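Local atomic coordinates of pectate lyase (Pectobacterium carotovorum, PDB entry 4U49), a protein that probably cleaves polygalacturonate and methylated pectins within the chain by calcium-dependent elimination. Residues T24-L29 and Y88-V93; T134-G139 and I164-I169; P155-E160 and D176-K181; T208-V213 and I239-F244. One frame throughout, in Å; residues are numbered along the deposited sequence.

How the contacts relate
Contact 1 lies in the N-terminal beta sandwich, and contacts 2 to 4 lie in the parallel beta-helix. Contacts 1 and 4 are buried; contacts 2 and 3 run from a buried face to a partly exposed one. Contact 1 joins two facing sheets through apolar side chains and one water. The others pair neighbouring coils through backbone hydrogen bonds. Contacts 2 and 3 share the beta-helix interior, where Ile164 packs on Ile157 and Leu159, and Leu167 on Ile157. Contact 2 also meets contact 1: Arg168 NH2 lies 2.9 Å from Leu28 O, a probable hydrogen bond. Contact 4 touches contact 1 through Leu29 and Val213, but not contacts 2 or 3.

Contact 1 (T24-L29 and Y88-V93); sequences TMLMLL and YWVDTV
Leu26 lies over the backbone of Tyr88 and Trp89. Its CG is anti to the backbone N (chi1 175°), and this sends the two methyls across to the other strand. CD2 does most of the touching. Leu26 CD2 sits 3.5 Å from Tyr88 O and 3.8 Å from Trp89 CA, so it rests on the main chain more than on a side chain. Leu26 CD1 turns to Val90 and comes within 4.1 Å of Val90 CG1. The other branch of Val90 serves a second neighbour: Thr24 CG2 meets Val90 CG2 at 3.7 Å, with the two side chains at about a right angle. Leu28 and Tyr88 also cross at about a right angle. Leu28 CD2 approaches Tyr88 CD2 obliquely, at 3.8 Å. The phenol OH is hydrogen-bonded to Asp77.

The two strands share no direct hydrogen bond. A water bridges them instead. Thr24 OG1 donates to it at 2.9 Å, and the water donates to Val90 O at 2.9 Å. Thr24 OG1 is also hydrogen-bonded to Thr41 OG1.

The short strand axes pass 7.8 Å apart, with 145° between their N-to-C directions. This is packing of two facing sheets, not pairing within one. The strand order of the two sheets is consistent with a fibronectin type III-like sandwich. Strand 24-31 is an outermost strand of one sheet and pairs antiparallel with strand 34-41, whose Trp39 also touches Thr24 and Val90. Strand 87-94 lies inside the other sheet, between strands 46-54 and 99-106.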
loop_
_atom_site.group_PDB
_atom_site.type_symbol
_atom_site.label_atom_id
_atom_site.label_comp_id
_atom_site.label_asym_id
_atom_site.label_seq_id
_atom_site.Cartn_x
_atom_site.Cartn_y
_atom_site.Cartn_z
ATOM N N THR A 24 0.826 -19.578 3.574
ATOM C CA THR A 24 1.194 -18.180 3.717
ATOM C C THR A 24 2.373 -17.910 2.798
ATOM O O THR A 24 3.393 -18.596 2.874
ATOM C CB THR A 24 1.563 -17.824 5.163
ATOM O OG1 THR A 24 0.432 -18.050 6.015
ATOM C CG2 THR A 24 1.982 -16.365 5.259
ATOM N N MET A 25 2.219 -16.931 1.913
ATOM C CA MET A 25 3.287 -16.551 0.999
ATOM C C MET A 25 4.030 -15.339 1.528
ATOM O O MET A 25 3.466 -14.250 1.621
ATOM C CB MET A 25 2.738 -16.255 -0.395
ATOM C CG MET A 25 3.767 -15.649 -1.338
ATOM S SD MET A 25 4.945 -16.855 -1.973
ATOM C CE MET A 25 6.115 -15.782 -2.801
ATOM N N LEU A 26 5.298 -15.537 1.870
ATOM C CA LEU A 26 6.142 -14.467 2.386
ATOM C C LEU A 26 7.115 -13.966 1.323
ATOM O O LEU A 26 7.791 -14.757 0.665
ATOM C CB LEU A 26 6.915 -14.950 3.620
ATOM C CG LEU A 26 7.940 -14.000 4.240
ATOM C CD1 LEU A 26 7.262 -12.752 4.780
ATOM C CD2 LEU A 26 8.722 -14.710 5.339
ATOM N N MET A 27 7.172 -12.648 1.164
ATOM C CA MET A 27 8.130 -11.994 0.278
ATOM C C MET A 27 8.898 -10.939 1.064
ATOM O O MET A 27 8.439 -10.498 2.117
ATOM C CB MET A 27 7.425 -11.340 -0.911
ATOM C CG MET A 27 6.478 -12.246 -1.663
ATOM S SD MET A 27 5.864 -11.456 -3.162
ATOM C CE MET A 27 5.330 -9.871 -2.526
ATOM N N LEU A 28 10.051 -10.515 0.559
ATOM C CA LEU A 28 10.787 -9.465 1.249
ATOM C C LEU A 28 11.405 -8.437 0.312
ATOM O O LEU A 28 11.578 -8.676 -0.883
ATOM C CB LEU A 28 11.877 -10.070 2.144
ATOM C CG LEU A 28 12.897 -11.064 1.589
ATOM C CD1 LEU A 28 14.020 -10.355 0.836
ATOM C CD2 LEU A 28 13.467 -11.908 2.722
ATOM N N LEU A 29 11.728 -7.287 0.886
ATOM C CA LEU A 29 12.452 -6.241 0.185
ATOM C C LEU A 29 13.551 -5.715 1.095
ATOM O O LEU A 29 13.270 -5.105 2.128
ATOM C CB LEU A 29 11.512 -5.107 -0.231
ATOM C CG LEU A 29 12.161 -3.929 -0.961
ATOM C CD1 LEU A 29 12.695 -4.371 -2.314
ATOM C CD2 LEU A 29 11.180 -2.769 -1.114
ATOM N N TYR A 88 13.875 -15.711 6.348
ATOM C CA TYR A 88 12.783 -15.307 7.226
ATOM C C TYR A 88 11.599 -16.260 7.108
ATOM O O TYR A 88 11.394 -16.881 6.064
ATOM C CB TYR A 88 12.317 -13.884 6.904
ATOM C CG TYR A 88 13.283 -12.782 7.270
ATOM C CD1 TYR A 88 13.205 -12.143 8.500
ATOM C CD2 TYR A 88 14.262 -12.362 6.374
ATOM C CE1 TYR A 88 14.078 -11.125 8.834
ATOM C CE2 TYR A 88 15.140 -11.346 6.700
ATOM C CZ TYR A 88 15.042 -10.730 7.930
ATOM O OH TYR A 88 15.909 -9.717 8.263
ATOM N N TRP A 89 10.830 -16.363 8.188
ATOM C CA TRP A 89 9.556 -17.080 8.204
ATOM C C TRP A 89 8.525 -16.281 8.986
ATOM O O TRP A 89 8.877 -15.580 9.933
ATOM C CB TRP A 89 9.690 -18.462 8.853
ATOM C CG TRP A 89 10.606 -19.415 8.173
ATOM C CD1 TRP A 89 10.254 -20.427 7.327
ATOM C CD2 TRP A 89 12.030 -19.476 8.305
ATOM N NE1 TRP A 89 11.371 -21.110 6.917
ATOM C CE2 TRP A 89 12.475 -20.543 7.499
ATOM C CE3 TRP A 89 12.971 -18.727 9.016
ATOM C CZ2 TRP A 89 13.823 -20.880 7.385
ATOM C CZ3 TRP A 89 14.308 -19.063 8.901
ATOM C CH2 TRP A 89 14.722 -20.128 8.091
ATOM N N VAL A 90 7.254 -16.391 8.608
ATOM C CA VAL A 90 6.179 -15.942 9.489
ATOM C C VAL A 90 5.267 -17.125 9.826
ATOM O O VAL A 90 4.925 -17.936 8.961
ATOM C CB VAL A 90 5.347 -14.781 8.879
ATOM C CG1 VAL A 90 6.221 -13.554 8.664
ATOM C CG2 VAL A 90 4.686 -15.197 7.576
ATOM N N ASP A 91 4.910 -17.235 11.100
ATOM C CA ASP A 91 3.983 -18.260 11.560
ATOM C C ASP A 91 2.671 -17.594 11.930
ATOM O O ASP A 91 2.669 -16.580 12.620
ATOM C CB ASP A 91 4.543 -19.025 12.767
ATOM C CG ASP A 91 5.622 -20.026 12.388
ATOM O OD1 ASP A 91 6.109 -19.985 11.239
ATOM O OD2 ASP A 91 5.988 -20.853 13.251
ATOM N N THR A 92 1.556 -18.147 11.467
ATOM C CA THR A 92 0.259 -17.645 11.899
ATOM C C THR A 92 -0.383 -18.634 12.858
ATOM O O THR A 92 -0.328 -19.845 12.648
ATOM C CB THR A 92 -0.693 -17.390 10.720
ATOM O OG1 THR A 92 -1.014 -18.634 10.086
ATOM C CG2 THR A 92 -0.051 -16.452 9.711
ATOM N N VAL A 93 -0.980 -18.109 13.921
ATOM C CA VAL A 93 -1.672 -18.942 14.893
ATOM C C VAL A 93 -3.170 -18.677 14.804
ATOM O O VAL A 93 -3.613 -17.532 14.900
ATOM C CB VAL A 93 -1.167 -18.679 16.322
ATOM C CG1 VAL A 93 -1.827 -19.631 17.307
ATOM C CG2 VAL A 93 0.347 -18.820 16.379
HETATM O O HOH W 1 2.111 -18.270 8.314
#

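Contact 2 (T134-G139 and I164-I169); sequences TVDCGG and IKNLRI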
loop_
_atom_site.group_PDB
_atom_site.type_symbol
_atom_site.label_atom_id
_atom_site.label_comp_id
_atom_site.label_asym_id
_atom_site.label_seq_id
_atom_site.Cartn_x
_atom_site.Cartn_y
_atom_site.Cartn_z
ATOM N N THR A 134 -9.657 -14.439 -8.476
ATOM C CA THR A 134 -8.472 -14.184 -7.668
ATOM C C THR A 134 -7.269 -14.870 -8.296
ATOM O O THR A 134 -7.323 -16.052 -8.626
ATOM C CB THR A 134 -8.659 -14.678 -6.226
ATOM O OG1 THR A 134 -9.687 -13.907 -5.590
ATOM C CG2 THR A 134 -7.363 -14.542 -5.435
ATOM N N VAL A 135 -6.184 -14.123 -8.464
ATOM C CA VAL A 135 -5.001 -14.649 -9.130
ATOM C C VAL A 135 -3.760 -14.534 -8.242
ATOM O O VAL A 135 -3.459 -13.465 -7.715
ATOM C CB VAL A 135 -4.776 -13.924 -10.468
ATOM C CG1 VAL A 135 -3.411 -14.220 -11.014
ATOM C CG2 VAL A 135 -5.849 -14.333 -11.471
ATOM N N ASP A 136 -3.059 -15.654 -8.075
ATOM C CA ASP A 136 -1.867 -15.732 -7.234
ATOM C C ASP A 136 -0.615 -15.741 -8.108
ATOM O O ASP A 136 -0.359 -16.707 -8.825
ATOM C CB ASP A 136 -1.923 -16.989 -6.354
ATOM C CG ASP A 136 -0.864 -17.005 -5.257
ATOM O OD1 ASP A 136 0.150 -16.288 -5.365
ATOM O OD2 ASP A 136 -1.046 -17.761 -4.279
ATOM N N CYS A 137 0.167 -14.667 -8.043
ATOM C CA CYS A 137 1.343 -14.544 -8.899
ATOM C C CYS A 137 2.572 -15.243 -8.327
ATOM O O CYS A 137 3.644 -15.218 -8.932
ATOM C CB CYS A 137 1.653 -13.069 -9.156
ATOM S SG CYS A 137 0.328 -12.215 -10.033
ATOM N N GLY A 138 2.417 -15.850 -7.154
ATOM C CA GLY A 138 3.456 -16.689 -6.580
ATOM C C GLY A 138 4.792 -16.010 -6.349
ATOM O O GLY A 138 5.826 -16.674 -6.278
ATOM N N GLY A 139 4.772 -14.687 -6.238
ATOM C CA GLY A 139 5.971 -13.932 -5.927
ATOM C C GLY A 139 6.845 -13.562 -7.111
ATOM O O GLY A 139 7.960 -13.078 -6.922
ATOM N N ILE A 164 -5.577 -9.700 -6.892
ATOM C CA ILE A 164 -4.247 -10.171 -7.237
ATOM C C ILE A 164 -3.401 -10.238 -5.969
ATOM O O ILE A 164 -3.519 -9.387 -5.086
ATOM C CB ILE A 164 -3.580 -9.266 -8.305
ATOM C CG1 ILE A 164 -2.306 -9.918 -8.848
ATOM C CG2 ILE A 164 -3.306 -7.873 -7.755
ATOM C CD1 ILE A 164 -1.851 -9.341 -10.166
ATOM N N LYS A 165 -2.576 -11.273 -5.860
ATOM C CA LYS A 165 -1.748 -11.427 -4.673
ATOM C C LYS A 165 -0.345 -11.939 -4.984
ATOM O O LYS A 165 -0.116 -12.570 -6.016
ATOM C CB LYS A 165 -2.428 -12.357 -3.661
ATOM C CG LYS A 165 -2.717 -13.753 -4.172
ATOM C CD LYS A 165 -3.444 -14.577 -3.116
ATOM C CE LYS A 165 -4.740 -13.903 -2.697
ATOM N NZ LYS A 165 -5.504 -14.723 -1.713
ATOM N N ASN A 166 0.585 -11.629 -4.082
ATOM C CA ASN A 166 1.956 -12.126 -4.144
ATOM C C ASN A 166 2.668 -11.744 -5.441
ATOM O O ASN A 166 3.041 -12.605 -6.235
ATOM C CB ASN A 166 1.958 -13.643 -3.958
ATOM C CG ASN A 166 1.185 -14.071 -2.726
ATOM O OD1 ASN A 166 1.218 -13.396 -1.697
ATOM N ND2 ASN A 166 0.483 -15.194 -2.822
ATOM N N LEU A 167 2.858 -10.445 -5.640
ATOM C CA LEU A 167 3.438 -9.935 -6.874
ATOM C C LEU A 167 4.493 -8.875 -6.605
ATOM O O LEU A 167 4.341 -8.042 -5.711
ATOM C CB LEU A 167 2.342 -9.356 -7.776
ATOM C CG LEU A 167 2.792 -8.648 -9.058
ATOM C CD1 LEU A 167 3.423 -9.632 -10.035
ATOM C CD2 LEU A 167 1.630 -7.907 -9.707
ATOM N N ARG A 168 5.565 -8.915 -7.387
ATOM C CA ARG A 168 6.576 -7.874 -7.350
ATOM C C ARG A 168 6.500 -7.062 -8.636
ATOM O O ARG A 168 6.527 -7.620 -9.732
ATOM C CB ARG A 168 7.968 -8.483 -7.169
ATOM C CG ARG A 168 9.073 -7.476 -6.913
ATOM C CD ARG A 168 10.386 -8.186 -6.592
ATOM N NE ARG A 168 10.245 -9.107 -5.470
ATOM C CZ ARG A 168 10.587 -8.824 -4.216
ATOM N NH1 ARG A 168 11.104 -7.642 -3.913
ATOM N NH2 ARG A 168 10.413 -9.728 -3.265
ATOM N N ILE A 169 6.368 -5.749 -8.503
ATOM C CA ILE A 169 6.399 -4.872 -9.666
ATOM C C ILE A 169 7.809 -4.317 -9.783
ATOM O O ILE A 169 8.344 -3.754 -8.829
ATOM C CB ILE A 169 5.365 -3.745 -9.562
ATOM C CG1 ILE A 169 3.957 -4.345 -9.530
ATOM C CG2 ILE A 169 5.491 -2.788 -10.744
ATOM C CD1 ILE A 169 2.856 -3.322 -9.413
HETATM O O HOH W 2 9.521 -12.441 -4.345
#
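Asp136 OD1 accepts from Asn166 ND2 at 2.8 Å, at a corner of the parallel beta-helix typical of this lyase family. The bond is fairly straight (164°), but the amide nitrogen comes from above the carboxylate plane. Gly138 N reaches Asp136 OD1 at 2.9 Å from the opposite face, closing an Asx turn. Two donors thus hold the carboxylate in place.

Parallel strand pairing leads into this corner. Lys165 N bonds to Val135 O, and Cys137 N bonds to Lys165 O at 2.9 Å. Beyond the turn, Gly139 N donates to Asn166 O at 2.7 Å from well above the carbonyl plane. Gly138 and Gly139 both have positive phi, which suits glycine. Lys165 CG lies 3.7 Å from Asp136 CA, and the bend at chi3 (58°) brings its CE near Thr134 CG2.

On the interior side, Cys137 SG packs 3.6 Å from Ile164 CD1. The same sulfur forms the disulfide with Cys124.

Asn166 is itself positioned by a second shell. Its OD1 is hydrogen-bonded to Ser40 OG, from the sandwich domain, and to Asn189 ND2, from the next coil. The latter resembles a step of the asparagine ladders of beta-helices. At the far end, one water joins the two segments: it donates to Gly139 O at 3.1 Å and accepts from Arg168 NH2 at the edge of the guanidinium.

Contact 3 (P155-E160 and D176-K181); sequences PVITLE and DGIHCK
Gly177 O takes two donors from the chain entering the neighbouring strand. Val156 N comes to 2.7 Å from Gly177 O, in the plane of the carbonyl. Ile157 N follows with a weak bond to Gly177 O at 3.3 Å. From there the two strands pair in parallel, as adjacent coils of the beta-helix do. His179 N donates to Ile157 O, His179 O accepts from Leu159 N at 2.7 Å, and Leu159 O accepts from Lys181 N. These three bonds run almost straight at the carbonyl oxygens.

The imidazole of His179 has its own partners. NE2 donates to Asp176 OD2, a bond modelled as very short, so its exact length is doubtful. Pro155 CB lies over one face of the His179 ring, 3.8 Å from its centroid, in a CH-pi contact. Asp176 OD1 receives a weak bond from Asp198 N and also has Glu197 OE1 close by.

On the interior side, Leu159 CD1 meets Ile178 CG2 at 3.8 Å. Cys180, also on this side, is in a disulfide with Cys185.

At the outer end, Glu160 and Lys181 lie side by side and point the same way. A water accepts from Lys181 NZ at 3.2 Å. The direct polar bonds between the segments are thus all main chain to main chain. Glu160 OE2 and Lys181 NZ are 4.1 Å apart, beyond a salt bridge, so any attraction between them is probably weak and screened.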
loop_
_atom_site.group_PDB
_atom_site.type_symbol
_atom_site.label_atom_id
_atom_site.label_comp_id
_atom_site.label_asym_id
_atom_site.label_seq_id
_atom_site.Cartn_x
_atom_site.Cartn_y
_atom_site.Cartn_z
ATOM N N PRO A 155 -1.181 0.398 -17.169
ATOM C CA PRO A 155 -1.076 -0.364 -15.921
ATOM C C PRO A 155 -0.332 -1.677 -16.138
ATOM O O PRO A 155 -0.460 -2.278 -17.204
ATOM C CB PRO A 155 -2.536 -0.610 -15.530
ATOM C CG PRO A 155 -3.301 -0.484 -16.803
ATOM C CD PRO A 155 -2.572 0.524 -17.636
ATOM N N VAL A 156 0.447 -2.105 -15.149
ATOM C CA VAL A 156 1.103 -3.405 -15.207
ATOM C C VAL A 156 0.045 -4.490 -15.035
ATOM O O VAL A 156 0.147 -5.576 -15.604
ATOM C CB VAL A 156 2.198 -3.544 -14.127
ATOM C CG1 VAL A 156 2.861 -4.916 -14.194
ATOM C CG2 VAL A 156 3.239 -2.442 -14.288
ATOM N N ILE A 157 -0.983 -4.176 -14.254
ATOM C CA ILE A 157 -2.097 -5.087 -14.023
ATOM C C ILE A 157 -3.410 -4.313 -13.967
ATOM O O ILE A 157 -3.497 -3.281 -13.300
ATOM C CB ILE A 157 -1.927 -5.879 -12.705
ATOM C CG1 ILE A 157 -0.737 -6.838 -12.790
ATOM C CG2 ILE A 157 -3.196 -6.650 -12.377
ATOM C CD1 ILE A 157 -0.984 -8.039 -13.672
ATOM N N THR A 158 -4.425 -4.808 -14.670
ATOM C CA THR A 158 -5.770 -4.253 -14.567
ATOM C C THR A 158 -6.700 -5.267 -13.911
ATOM O O THR A 158 -6.760 -6.430 -14.317
ATOM C CB THR A 158 -6.344 -3.849 -15.944
ATOM O OG1 THR A 158 -5.558 -2.788 -16.498
ATOM C CG2 THR A 158 -7.788 -3.375 -15.805
ATOM N N LEU A 159 -7.412 -4.821 -12.883
ATOM C CA LEU A 159 -8.346 -5.674 -12.165
ATOM C C LEU A 159 -9.776 -5.217 -12.402
ATOM O O LEU A 159 -10.111 -4.057 -12.174
ATOM C CB LEU A 159 -8.044 -5.666 -10.662
ATOM C CG LEU A 159 -6.632 -6.040 -10.211
ATOM C CD1 LEU A 159 -6.478 -5.813 -8.713
ATOM C CD2 LEU A 159 -6.311 -7.484 -10.576
ATOM N N GLU A 160 -10.618 -6.134 -12.863
ATOM C CA GLU A 160 -12.042 -5.865 -12.985
ATOM C C GLU A 160 -12.807 -6.778 -12.043
ATOM O O GLU A 160 -13.016 -7.954 -12.349
ATOM C CB GLU A 160 -12.510 -6.056 -14.427
ATOM C CG GLU A 160 -11.877 -5.075 -15.396
ATOM C CD GLU A 160 -12.368 -5.254 -16.817
ATOM O OE1 GLU A 160 -12.793 -6.374 -17.164
ATOM O OE2 GLU A 160 -12.332 -4.269 -17.583
ATOM N N ASP A 176 2.195 2.410 -14.693
ATOM C CA ASP A 176 1.172 2.981 -13.818
ATOM C C ASP A 176 0.584 1.932 -12.878
ATOM O O ASP A 176 -0.613 1.941 -12.593
ATOM C CB ASP A 176 0.052 3.640 -14.625
ATOM C CG ASP A 176 -0.772 4.607 -13.788
ATOM O OD1 ASP A 176 -0.215 5.177 -12.828
ATOM O OD2 ASP A 176 -1.972 4.794 -14.079
ATOM N N GLY A 177 1.436 1.027 -12.406
ATOM C CA GLY A 177 1.072 0.095 -11.351
ATOM C C GLY A 177 -0.158 -0.757 -11.603
ATOM O O GLY A 177 -0.334 -1.313 -12.684
ATOM N N ILE A 178 -1.008 -0.857 -10.583
ATOM C CA ILE A 178 -2.190 -1.707 -10.631
ATOM C C ILE A 178 -3.471 -0.878 -10.657
ATOM O O ILE A 178 -3.664 0.005 -9.824
ATOM C CB ILE A 178 -2.234 -2.666 -9.426
ATOM C CG1 ILE A 178 -0.987 -3.553 -9.412
ATOM C CG2 ILE A 178 -3.501 -3.512 -9.463
ATOM C CD1 ILE A 178 -0.889 -4.461 -8.204
ATOM N N HIS A 179 -4.342 -1.162 -11.621
ATOM C CA HIS A 179 -5.607 -0.445 -11.742
ATOM C C HIS A 179 -6.792 -1.310 -11.336
ATOM O O HIS A 179 -6.935 -2.439 -11.807
ATOM C CB HIS A 179 -5.813 0.050 -13.177
ATOM C CG HIS A 179 -5.018 1.272 -13.519
ATOM N ND1 HIS A 179 -5.437 2.190 -14.457
ATOM C CD2 HIS A 179 -3.831 1.726 -13.050
ATOM C CE1 HIS A 179 -4.543 3.159 -14.551
ATOM N NE2 HIS A 179 -3.560 2.901 -13.708
ATOM N N CYS A 180 -7.634 -0.785 -10.449
ATOM C CA CYS A 180 -8.958 -1.356 -10.242
ATOM C C CYS A 180 -9.937 -0.625 -11.155
ATOM O O CYS A 180 -10.323 0.511 -10.879
ATOM C CB CYS A 180 -9.400 -1.244 -8.784
ATOM S SG CYS A 180 -11.038 -1.951 -8.456
ATOM N N LYS A 181 -10.323 -1.277 -12.246
ATOM C CA LYS A 181 -11.165 -0.640 -13.253
ATOM C C LYS A 181 -12.647 -0.674 -12.881
ATOM O O LYS A 181 -13.388 0.252 -13.202
ATOM C CB LYS A 181 -10.951 -1.306 -14.616
ATOM C CG LYS A 181 -11.750 -0.678 -15.740
ATOM C CD LYS A 181 -11.253 -1.131 -17.103
ATOM C CE LYS A 181 -12.090 -0.510 -18.212
ATOM N NZ LYS A 181 -11.486 -0.729 -19.552
HETATM O O HOH W 3 -10.418 -3.749 -19.158
#

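Contact 4 (T208-V213 and I239-F244); sequences TIVGGV and IVQGNF. Unlike the reference sequence in segment 239-244: Asn243 (reference Lys).
Ile209 N donates to Ile239 O at 2.8 Å, in a nearly straight bond. The next rung runs the other way, from Gln241 N to Ile209 O. The third joins Gly211 N to Gln241 O at 3.0 Å, and Gly211 N approaches 29° out of the carbonyl plane. Gln241 O also receives a weak bond from Phe244 N across the turn.

Thr208 and Ile239 lie side by side on one side of the paired strands. Gln241 shares that side. Its CG sits between the backbone N and the carbonyl carbon (chi1 67°), which brings the amide alongside Val210 and obliquely across Thr208. Gln241 OE1 comes within 3.5 Å of Thr208 CG2, and Gln241 NE2 lies 4.0 Å from Val210 CG2.

These are successive coils of the parallel beta-helix, and both segments turn a corner just after the rungs. Gly211, Gly212 and Gly242 all have positive phi there. Gly211 CA makes a CH...O contact with Gly242 O.

The Phe244 ring lies beside Ile209 and Gly211, on the side of Ile209. Its CG is anti to the backbone N (chi1 169°), which lays CD1 against the neighbouring coil. Gly211 O meets the ring at its edge, 3.3 Å from Phe244 CD1. Ile209 CG2 approaches Phe244 CD1 obliquely at 3.7 Å. The ring also touches Trp192, and the Phe244 side chain lies about 6 Å from that of Ile195, a calcium-site residue with no ion bound in this chain.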
loop_
_atom_site.group_PDB
_atom_site.type_symbol
_atom_site.label_atom_id
_atom_site.label_comp_id
_atom_site.label_asym_id
_atom_site.label_seq_id
_atom_site.Cartn_x
_atom_site.Cartn_y
_atom_site.Cartn_z
ATOM N N THR A 208 -9.097 -2.474 -2.202
ATOM C CA THR A 208 -8.522 -2.782 -0.898
ATOM C C THR A 208 -7.086 -3.271 -1.017
ATOM O O THR A 208 -6.819 -4.292 -1.649
ATOM C CB THR A 208 -9.351 -3.853 -0.160
ATOM O OG1 THR A 208 -10.707 -3.408 -0.036
ATOM C CG2 THR A 208 -8.772 -4.114 1.220
ATOM N N ILE A 209 -6.164 -2.534 -0.408
ATOM C CA ILE A 209 -4.761 -2.924 -0.381
ATOM C C ILE A 209 -4.442 -3.633 0.932
ATOM O O ILE A 209 -4.639 -3.075 2.008
ATOM C CB ILE A 209 -3.840 -1.700 -0.551
ATOM C CG1 ILE A 209 -4.077 -1.050 -1.918
ATOM C CG2 ILE A 209 -2.380 -2.101 -0.384
ATOM C CD1 ILE A 209 -3.172 0.124 -2.204
ATOM N N VAL A 210 -3.957 -4.867 0.841
ATOM C CA VAL A 210 -3.712 -5.670 2.037
ATOM C C VAL A 210 -2.235 -6.002 2.165
ATOM O O VAL A 210 -1.700 -6.797 1.394
ATOM C CB VAL A 210 -4.528 -6.975 2.019
ATOM C CG1 VAL A 210 -4.439 -7.662 3.371
ATOM C CG2 VAL A 210 -5.981 -6.685 1.662
ATOM N N GLY A 211 -1.581 -5.395 3.149
ATOM C CA GLY A 211 -0.142 -5.509 3.272
ATOM C C GLY A 211 0.532 -4.905 2.053
ATOM O O GLY A 211 -0.039 -4.055 1.371
ATOM N N GLY A 212 1.747 -5.355 1.771
ATOM C CA GLY A 212 2.485 -4.844 0.634
ATOM C C GLY A 212 3.497 -3.800 1.054
ATOM O O GLY A 212 3.415 -3.247 2.152
ATOM N N VAL A 213 4.466 -3.547 0.182
ATOM C CA VAL A 213 5.517 -2.570 0.443
ATOM C C VAL A 213 5.770 -1.762 -0.826
ATOM O O VAL A 213 5.941 -2.333 -1.900
ATOM C CB VAL A 213 6.839 -3.240 0.895
ATOM C CG1 VAL A 213 7.908 -2.187 1.157
ATOM C CG2 VAL A 213 6.624 -4.103 2.134
ATOM N N ILE A 239 -9.367 1.337 0.453
ATOM C CA ILE A 239 -9.059 0.857 1.794
ATOM C C ILE A 239 -7.615 0.374 1.867
ATOM O O ILE A 239 -7.167 -0.395 1.016
ATOM C CB ILE A 239 -10.002 -0.296 2.213
ATOM C CG1 ILE A 239 -11.464 0.152 2.153
ATOM C CG2 ILE A 239 -9.652 -0.797 3.611
ATOM C CD1 ILE A 239 -12.455 -0.943 2.522
ATOM N N VAL A 240 -6.893 0.840 2.881
ATOM C CA VAL A 240 -5.512 0.435 3.112
ATOM C C VAL A 240 -5.401 -0.288 4.451
ATOM O O VAL A 240 -5.656 0.305 5.498
ATOM C CB VAL A 240 -4.557 1.649 3.106
ATOM C CG1 VAL A 240 -3.142 1.220 3.451
ATOM C CG2 VAL A 240 -4.594 2.359 1.754
ATOM N N GLN A 241 -5.026 -1.565 4.417
ATOM C CA GLN A 241 -4.966 -2.365 5.640
ATOM C C GLN A 241 -3.771 -3.320 5.649
ATOM O O GLN A 241 -2.953 -3.315 4.732
ATOM C CB GLN A 241 -6.274 -3.151 5.826
ATOM C CG GLN A 241 -6.522 -4.240 4.784
ATOM C CD GLN A 241 -7.950 -4.758 4.799
ATOM O OE1 GLN A 241 -8.900 -3.988 4.678
ATOM N NE2 GLN A 241 -8.106 -6.070 4.946
ATOM N N GLY A 242 -3.664 -4.130 6.699
ATOM C CA GLY A 242 -2.579 -5.092 6.812
ATOM C C GLY A 242 -1.208 -4.458 6.965
ATOM O O GLY A 242 -0.193 -5.076 6.645
ATOM N N ASN A 243 -1.188 -3.222 7.456
ATOM C CA ASN A 243 0.045 -2.467 7.666
ATOM C C ASN A 243 0.860 -2.304 6.382
ATOM O O ASN A 243 2.079 -2.487 6.384
ATOM C CB ASN A 243 0.901 -3.127 8.752
ATOM C CG ASN A 243 1.906 -2.169 9.356
ATOM O OD1 ASN A 243 1.754 -0.951 9.255
ATOM N ND2 ASN A 243 2.942 -2.714 9.988
ATOM N N PHE A 244 0.166 -1.979 5.293
ATOM C CA PHE A 244 0.789 -1.544 4.045
ATOM C C PHE A 244 1.871 -0.518 4.360
ATOM O O PHE A 244 1.635 0.420 5.117
ATOM C CB PHE A 244 -0.280 -0.971 3.105
ATOM C CG PHE A 244 0.266 -0.245 1.906
ATOM C CD1 PHE A 244 0.875 -0.936 0.872
ATOM C CD2 PHE A 244 0.128 1.130 1.796
ATOM C CE1 PHE A 244 1.360 -0.262 -0.239
ATOM C CE2 PHE A 244 0.612 1.806 0.690
ATOM C CZ PHE A 244 1.226 1.111 -0.328
#